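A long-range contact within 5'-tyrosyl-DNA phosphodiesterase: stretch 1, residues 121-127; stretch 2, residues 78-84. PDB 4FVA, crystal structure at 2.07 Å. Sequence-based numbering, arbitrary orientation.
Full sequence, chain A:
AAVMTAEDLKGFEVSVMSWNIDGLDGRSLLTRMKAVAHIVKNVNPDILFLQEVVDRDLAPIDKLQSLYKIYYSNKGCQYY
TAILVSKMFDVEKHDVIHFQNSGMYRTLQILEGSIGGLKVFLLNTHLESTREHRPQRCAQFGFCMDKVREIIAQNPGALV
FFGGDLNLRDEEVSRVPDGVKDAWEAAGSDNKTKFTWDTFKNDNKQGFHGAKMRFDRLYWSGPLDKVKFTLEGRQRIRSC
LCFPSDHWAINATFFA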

# COMPACT_ATOMS: atom_id res chain seq x y z
N PHE A 121 1.76 -3.11 13.74
CA PHE A 121 2.66 -3.68 12.73
C PHE A 121 2.20 -3.26 11.34
O PHE A 121 1.02 -3.40 11.01
CB PHE A 121 2.73 -5.21 12.83
CG PHE A 121 3.44 -5.71 14.07
CD1 PHE A 121 2.79 -5.78 15.29
CD2 PHE A 121 4.77 -6.15 13.98
CE1 PHE A 121 3.45 -6.25 16.44
CE2 PHE A 121 5.44 -6.63 15.10
CZ PHE A 121 4.78 -6.68 16.34
N LEU A 122 3.13 -2.74 10.55
CA LEU A 122 2.84 -2.29 9.20
C LEU A 122 3.66 -3.15 8.25
O LEU A 122 4.89 -3.17 8.36
CB LEU A 122 3.22 -0.82 9.02
CG LEU A 122 2.56 0.16 10.01
CD1 LEU A 122 2.98 1.61 9.77
CD2 LEU A 122 1.05 -0.00 9.92
N LEU A 123 2.99 -3.84 7.34
CA LEU A 123 3.66 -4.69 6.36
C LEU A 123 3.28 -4.26 4.94
O LEU A 123 2.12 -4.40 4.53
CB LEU A 123 3.30 -6.16 6.59
CG LEU A 123 3.70 -6.76 7.94
CD1 LEU A 123 2.67 -6.44 9.03
CD2 LEU A 123 3.90 -8.27 7.81
N ASN A 124 4.26 -3.75 4.21
CA ASN A 124 4.07 -3.18 2.88
C ASN A 124 4.86 -3.98 1.86
O ASN A 124 6.07 -4.24 2.06
CB ASN A 124 4.52 -1.71 2.89
CG ASN A 124 4.31 -1.01 1.56
OD1 ASN A 124 3.49 -1.42 0.74
ND2 ASN A 124 5.07 0.08 1.33
N THR A 125 4.21 -4.36 0.76
CA THR A 125 4.89 -5.15 -0.25
C THR A 125 4.41 -4.80 -1.64
O THR A 125 3.37 -4.19 -1.82
CB THR A 125 4.74 -6.67 -0.03
OG1 THR A 125 5.65 -7.38 -0.88
CG2 THR A 125 3.30 -7.12 -0.34
N HIS A 126 5.22 -5.18 -2.62
CA HIS A 126 4.86 -5.07 -4.02
C HIS A 126 5.12 -6.45 -4.62
O HIS A 126 6.26 -6.74 -4.98
CB HIS A 126 5.75 -4.02 -4.70
CG HIS A 126 5.44 -3.80 -6.15
ND1 HIS A 126 6.24 -3.02 -6.96
CD2 HIS A 126 4.44 -4.26 -6.93
CE1 HIS A 126 5.73 -3.00 -8.18
NE2 HIS A 126 4.64 -3.74 -8.19
N LEU A 127 4.10 -7.30 -4.70
CA LEU A 127 4.33 -8.70 -5.10
C LEU A 127 4.70 -8.85 -6.58
O LEU A 127 4.39 -7.98 -7.40
CB LEU A 127 3.13 -9.58 -4.74
CG LEU A 127 2.78 -9.60 -3.25
CD1 LEU A 127 1.70 -10.65 -2.95
CD2 LEU A 127 4.03 -9.81 -2.40
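Stretch 2, residues 78-84: QYYTAIL

Stretch 2 runs against stretch 1 in a nearly antiparallel sense. Residues 80-84 form a strand that continues later in the chain, preceded by loop at Gln78 and Tyr79, and the backbone torsions from Tyr80 (-162/-177) to Leu84 (-113/132) are all extended. Its N-to-C direction makes an angle of 155° with that of strand 121-126, and the signed crossing angle is also 155°. The axes approach no closer than 7.5 Å, and the best register pair, Asn124 CA to Ile83 CA, is 7.2 Å apart. These separations exceed the spacing of about 5 Å between neighbouring strands of a sheet, and no clear direct hydrogen bond crosses the interface; side chains and two waters span the gap.

The alternation of CA-to-CB directions defines the facing sides. Leu122, Asn124 and His126 point toward stretch 2, while Leu123 and Thr125 point away; in return Tyr79, Thr81 and Ile83 point toward stretch 1, and Tyr80, Ala82 and Leu84 away. The antiparallel course sets Leu122 against Ile83 and His126 against Tyr79 and Thr81, with Asn124 between these contacts.

Leu122 is m, t (chi1 -56°, chi2 -180°), a common leucine rotamer, and Ile83 is m, t (chi1 -59°, chi2 179°). In these conformations Leu122 CD1 lies 3.8 Å from Ile83 CG2, an apolar contact, while Ile83 CG1 comes 3.8 Å from Asn124 CB. Ile83 CD1, at the end of the CG1 branch, packs 3.8 Å from Asn124 CB and also comes 4.3 Å from Leu122 CB.

Asn124 has the largest area covered across this contact, 77 Å². Its t chi1 (-178°) and chi2 of 22° bring ND2 to 3.0 Å from Ala82 O and 3.6 Å from Thr81 CB. Although Ala82 points its CB away, its carbonyl therefore remains within reach of the amide.

Thr81 is p (chi1 63°), which places CG2 4.3 Å from His126 CB, and OG1 accepts a hydrogen bond from water 2, 2.7 Å from the water O. The same water O donates to Asn124 O at 3.0 Å, linking a side chain of one stretch to the backbone of the other.

His126, with chi1 t (-178°) and chi2 -172°, has its ND1 4.1 Å from Tyr79 CE2. Tyr79 is p (chi1 60°), and ND1 lies at the edge of its ring, near the ring plane. His126 ND1 also hydrogen-bonds to water 1, 2.8 Å from its O; that O donates weakly to Tyr80 O at 3.4 Å, completing a second water bridge.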

# COMPACT_ATOMS: atom_id res chain seq x y z
N GLN A 78 16.78 0.14 -8.15
CA GLN A 78 16.02 0.68 -9.30
C GLN A 78 14.65 1.25 -8.88
O GLN A 78 14.23 2.32 -9.33
CB GLN A 78 15.83 -0.40 -10.37
CG GLN A 78 15.18 0.11 -11.66
CD GLN A 78 14.70 -1.02 -12.55
OE1 GLN A 78 14.98 -2.19 -12.28
NE2 GLN A 78 13.96 -0.69 -13.61
N TYR A 79 13.92 0.49 -8.05
CA TYR A 79 12.68 0.97 -7.44
C TYR A 79 12.44 0.24 -6.12
O TYR A 79 13.04 -0.80 -5.87
CB TYR A 79 11.50 0.85 -8.41
CG TYR A 79 11.22 -0.56 -8.87
CD1 TYR A 79 12.07 -1.20 -9.76
CD2 TYR A 79 10.08 -1.24 -8.44
CE1 TYR A 79 11.80 -2.49 -10.20
CE2 TYR A 79 9.81 -2.52 -8.86
CZ TYR A 79 10.68 -3.15 -9.75
OH TYR A 79 10.40 -4.43 -10.18
N TYR A 80 11.60 0.80 -5.26
CA TYR A 80 11.49 0.28 -3.90
C TYR A 80 10.19 0.77 -3.27
O TYR A 80 9.36 1.40 -3.94
CB TYR A 80 12.72 0.71 -3.07
CG TYR A 80 13.11 2.17 -3.26
CD1 TYR A 80 12.57 3.17 -2.46
CD2 TYR A 80 14.01 2.55 -4.25
CE1 TYR A 80 12.90 4.52 -2.65
CE2 TYR A 80 14.37 3.88 -4.44
CZ TYR A 80 13.80 4.86 -3.64
OH TYR A 80 14.15 6.19 -3.83
N THR A 81 9.96 0.42 -2.01
CA THR A 81 8.73 0.84 -1.36
C THR A 81 9.01 1.82 -0.22
O THR A 81 10.17 2.03 0.15
CB THR A 81 7.93 -0.36 -0.82
OG1 THR A 81 8.69 -1.04 0.18
CG2 THR A 81 7.62 -1.33 -1.96
N ALA A 82 7.96 2.43 0.32
CA ALA A 82 8.14 3.32 1.45
C ALA A 82 6.96 3.18 2.40
O ALA A 82 5.83 2.89 1.98
CB ALA A 82 8.29 4.77 0.99
N ILE A 83 7.22 3.41 3.69
CA ILE A 83 6.15 3.52 4.67
C ILE A 83 6.34 4.86 5.35
O ILE A 83 7.43 5.16 5.86
CB ILE A 83 6.21 2.37 5.71
CG1 ILE A 83 6.11 1.00 5.01
CG2 ILE A 83 5.10 2.53 6.78
CD1 ILE A 83 6.20 -0.18 5.96
N LEU A 84 5.29 5.68 5.34
CA LEU A 84 5.33 6.98 6.02
C LEU A 84 4.35 6.94 7.17
O LEU A 84 3.20 6.52 7.00
CB LEU A 84 4.97 8.13 5.07
CG LEU A 84 5.91 8.44 3.89
CD1 LEU A 84 5.80 7.39 2.77
CD2 LEU A 84 5.62 9.84 3.35
O HOH W 1 8.04 -1.32 -5.59
O HOH W 2 8.25 -3.73 0.13